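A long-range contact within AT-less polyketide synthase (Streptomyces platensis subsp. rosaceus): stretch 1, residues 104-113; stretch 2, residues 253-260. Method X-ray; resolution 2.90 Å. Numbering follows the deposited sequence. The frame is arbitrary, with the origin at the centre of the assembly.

Stretch 1 (104-113) ENGGYAPARL
Stretch 2, residues 253-260: RDGDAIWG

A small polar contact, burying 237 Å² summed over both sides, joins a helix end and the turn after it (104-113) to an irregular segment (253-260) through two side-chain hydrogen bonds and one long salt bridge. Touching residues are at least 142 positions apart in sequence, and the backbones stay apart: the nearest CA atoms, those of Gly106 and Ala257, lie 6.6 Å from each other, so side chains span the gap.

Stretch 1 enters as the last turn of a helix, with Glu104 at phi/psi -60/-45 and Asn105 at -60/-27. Gly106 follows at -92/-7, and Gly107 ends the turn in a Schellman motif at 81/37, a positive phi that favours glycine; Gly107 N bonds back to Glu104 O at 2.8 Å. Tyr108 (-121/109) and Ala109 (-70/149) are extended, then residues 110-112 form a 3-10 segment, in which Arg112 N reaches Ala109 O at 2.8 Å. Stretch 2 starts similarly: Arg253 is helical (-62/-34), Asp254 sits at -88/-1, and Gly255 makes a second Schellman turn at 54/43. Beyond it Asp256 (-70/155), Ala257 (-88/99) and Ile258 (-82/130) run extended before Trp259 turns back to -83/-37.

Asp256 is the centre of the contact. Its CA-to-CB bond points toward stretch 1, and chi1 m (-64°) with chi2 -71° brings Asp256 OD1 to 2.8 Å from Tyr108 OH, which donates a hydrogen bond. The CA-to-CB bond of Tyr108 points sideways, but chi1 m (-81°) and chi2 -97° carry the hydroxyl to the carboxylate, OD1 lying at the ring edge, near its plane. Both residues are buried, where a tyrosine hydroxyl is a fitting partner for a charged acceptor.

Arg112 adds its charge from the 3-10 segment. With chi1, chi2 and chi3 all t and chi4 -133°, the extended chain places Arg112 NH1 3.8 Å from Asp256 OD1, a long salt bridge. Arg112 NH1 also makes a weak hydrogen bond to Gly107 O at 3.2 Å, tying the arginine to its own turn, while Arg112 NH2 approaches Asp254 O at 4.3 Å, near the guanidinium plane.

The second hydrogen bond lies farther along stretch 2. The buried Trp259, chi1 m (-78°) and chi2 80°, directs its indole NE1 to Asn105 OD1 at 3.2 Å, with an N-H...O angle of 138°. The CA-to-CB bond of Asn105 points toward stretch 2, and chi1 t (171°) with chi2 -105° presents its amide oxygen at the indole edge, giving the buried N-H an acceptor.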

# COMPACT_ATOMS: atom_id res chain seq x y z
N GLU A 104 19.46 -0.57 14.95
CA GLU A 104 20.65 -0.82 15.75
C GLU A 104 21.44 -2.05 15.29
O GLU A 104 22.65 -1.98 15.17
CB GLU A 104 20.27 -0.96 17.21
CG GLU A 104 19.69 0.33 17.75
CD GLU A 104 19.50 0.33 19.26
OE1 GLU A 104 19.14 -0.74 19.80
OE2 GLU A 104 19.71 1.41 19.89
N ASN A 105 20.75 -3.15 15.00
CA ASN A 105 21.43 -4.37 14.55
C ASN A 105 22.21 -4.18 13.25
O ASN A 105 23.18 -4.91 12.98
CB ASN A 105 20.41 -5.48 14.36
CG ASN A 105 21.01 -6.71 13.68
OD1 ASN A 105 20.78 -6.97 12.50
ND2 ASN A 105 21.81 -7.44 14.42
N GLY A 106 21.77 -3.22 12.45
CA GLY A 106 22.43 -2.91 11.20
C GLY A 106 23.47 -1.82 11.41
O GLY A 106 24.25 -1.50 10.51
N GLY A 107 23.49 -1.28 12.62
CA GLY A 107 24.46 -0.27 13.00
C GLY A 107 24.08 1.11 12.52
O GLY A 107 24.94 1.89 12.13
N TYR A 108 22.78 1.41 12.55
CA TYR A 108 22.28 2.71 12.12
C TYR A 108 21.52 3.46 13.21
O TYR A 108 20.42 3.08 13.61
CB TYR A 108 21.40 2.56 10.88
CG TYR A 108 22.22 2.44 9.62
CD1 TYR A 108 22.46 3.55 8.82
CD2 TYR A 108 22.80 1.23 9.26
CE1 TYR A 108 23.26 3.46 7.68
CE2 TYR A 108 23.59 1.13 8.11
CZ TYR A 108 23.81 2.24 7.33
OH TYR A 108 24.59 2.15 6.20
N ALA A 109 22.13 4.51 13.72
CA ALA A 109 21.37 5.53 14.42
C ALA A 109 20.55 6.27 13.37
O ALA A 109 20.97 6.37 12.21
CB ALA A 109 22.29 6.47 15.16
N PRO A 110 19.36 6.77 13.77
CA PRO A 110 18.52 7.56 12.86
C PRO A 110 19.29 8.60 12.06
O PRO A 110 19.02 8.79 10.88
CB PRO A 110 17.53 8.23 13.82
CG PRO A 110 17.42 7.28 14.97
CD PRO A 110 18.75 6.61 15.10
N ALA A 111 20.27 9.24 12.69
CA ALA A 111 21.05 10.29 12.05
C ALA A 111 22.04 9.77 11.00
O ALA A 111 22.71 10.57 10.34
CB ALA A 111 21.79 11.09 13.11
N ARG A 112 22.15 8.46 10.86
CA ARG A 112 23.05 7.90 9.85
C ARG A 112 22.24 7.54 8.61
O ARG A 112 22.78 7.32 7.52
CB ARG A 112 23.78 6.68 10.40
CG ARG A 112 24.97 6.29 9.59
CD ARG A 112 25.70 5.11 10.19
NE ARG A 112 26.89 4.78 9.40
CZ ARG A 112 27.20 3.55 9.02
NH1 ARG A 112 26.41 2.54 9.34
NH2 ARG A 112 28.30 3.34 8.29
N LEU A 113 20.93 7.49 8.77
CA LEU A 113 20.04 7.24 7.67
C LEU A 113 20.05 8.41 6.72
O LEU A 113 20.13 9.56 7.16
CB LEU A 113 18.61 7.02 8.16
CG LEU A 113 18.32 5.79 9.01
CD1 LEU A 113 16.85 5.82 9.37
CD2 LEU A 113 18.71 4.54 8.24
N ARG A 253 31.09 -0.84 0.15
CA ARG A 253 32.04 0.23 0.40
C ARG A 253 31.97 0.76 1.83
O ARG A 253 32.99 1.15 2.41
CB ARG A 253 31.82 1.38 -0.59
CG ARG A 253 32.31 1.04 -1.98
CD ARG A 253 32.28 2.24 -2.89
NE ARG A 253 31.50 1.93 -4.08
CZ ARG A 253 30.20 2.19 -4.19
NH1 ARG A 253 29.54 1.89 -5.30
NH2 ARG A 253 29.56 2.77 -3.17
N ASP A 254 30.76 0.76 2.39
CA ASP A 254 30.53 1.30 3.72
C ASP A 254 30.75 0.25 4.79
O ASP A 254 30.62 0.53 5.98
CB ASP A 254 29.11 1.87 3.83
CG ASP A 254 28.88 3.05 2.89
OD1 ASP A 254 29.89 3.59 2.36
OD2 ASP A 254 27.70 3.43 2.68
N GLY A 255 31.09 -0.96 4.38
CA GLY A 255 31.31 -2.04 5.32
C GLY A 255 30.16 -2.31 6.28
O GLY A 255 30.39 -2.51 7.47
N ASP A 256 28.92 -2.29 5.76
CA ASP A 256 27.77 -2.74 6.53
C ASP A 256 27.85 -4.26 6.70
O ASP A 256 28.48 -4.95 5.89
CB ASP A 256 26.45 -2.36 5.84
CG ASP A 256 26.24 -0.84 5.75
OD1 ASP A 256 25.98 -0.19 6.79
OD2 ASP A 256 26.28 -0.30 4.62
N ALA A 257 27.22 -4.78 7.75
CA ALA A 257 27.18 -6.22 8.00
C ALA A 257 25.99 -6.87 7.29
O ALA A 257 24.87 -6.85 7.79
CB ALA A 257 27.12 -6.49 9.47
N ILE A 258 26.25 -7.46 6.13
CA ILE A 258 25.18 -7.92 5.25
C ILE A 258 24.61 -9.28 5.63
O ILE A 258 25.34 -10.25 5.86
CB ILE A 258 25.69 -7.96 3.80
CG1 ILE A 258 26.18 -6.56 3.40
CG2 ILE A 258 24.61 -8.43 2.88
CD1 ILE A 258 26.80 -6.48 2.06
N TRP A 259 23.28 -9.34 5.72
CA TRP A 259 22.59 -10.57 6.04
C TRP A 259 22.41 -11.41 4.79
O TRP A 259 22.49 -12.65 4.84
CB TRP A 259 21.23 -10.28 6.63
CG TRP A 259 21.24 -9.87 8.04
CD1 TRP A 259 21.52 -8.64 8.52
CD2 TRP A 259 20.92 -10.68 9.16
NE1 TRP A 259 21.42 -8.63 9.89
CE2 TRP A 259 21.04 -9.88 10.31
CE3 TRP A 259 20.54 -12.01 9.31
CZ2 TRP A 259 20.81 -10.35 11.58
CZ3 TRP A 259 20.32 -12.50 10.58
CH2 TRP A 259 20.45 -11.67 11.70
N GLY A 260 22.16 -10.73 3.69
CA GLY A 260 21.89 -11.38 2.42
C GLY A 260 21.64 -10.37 1.32
O GLY A 260 21.52 -9.17 1.56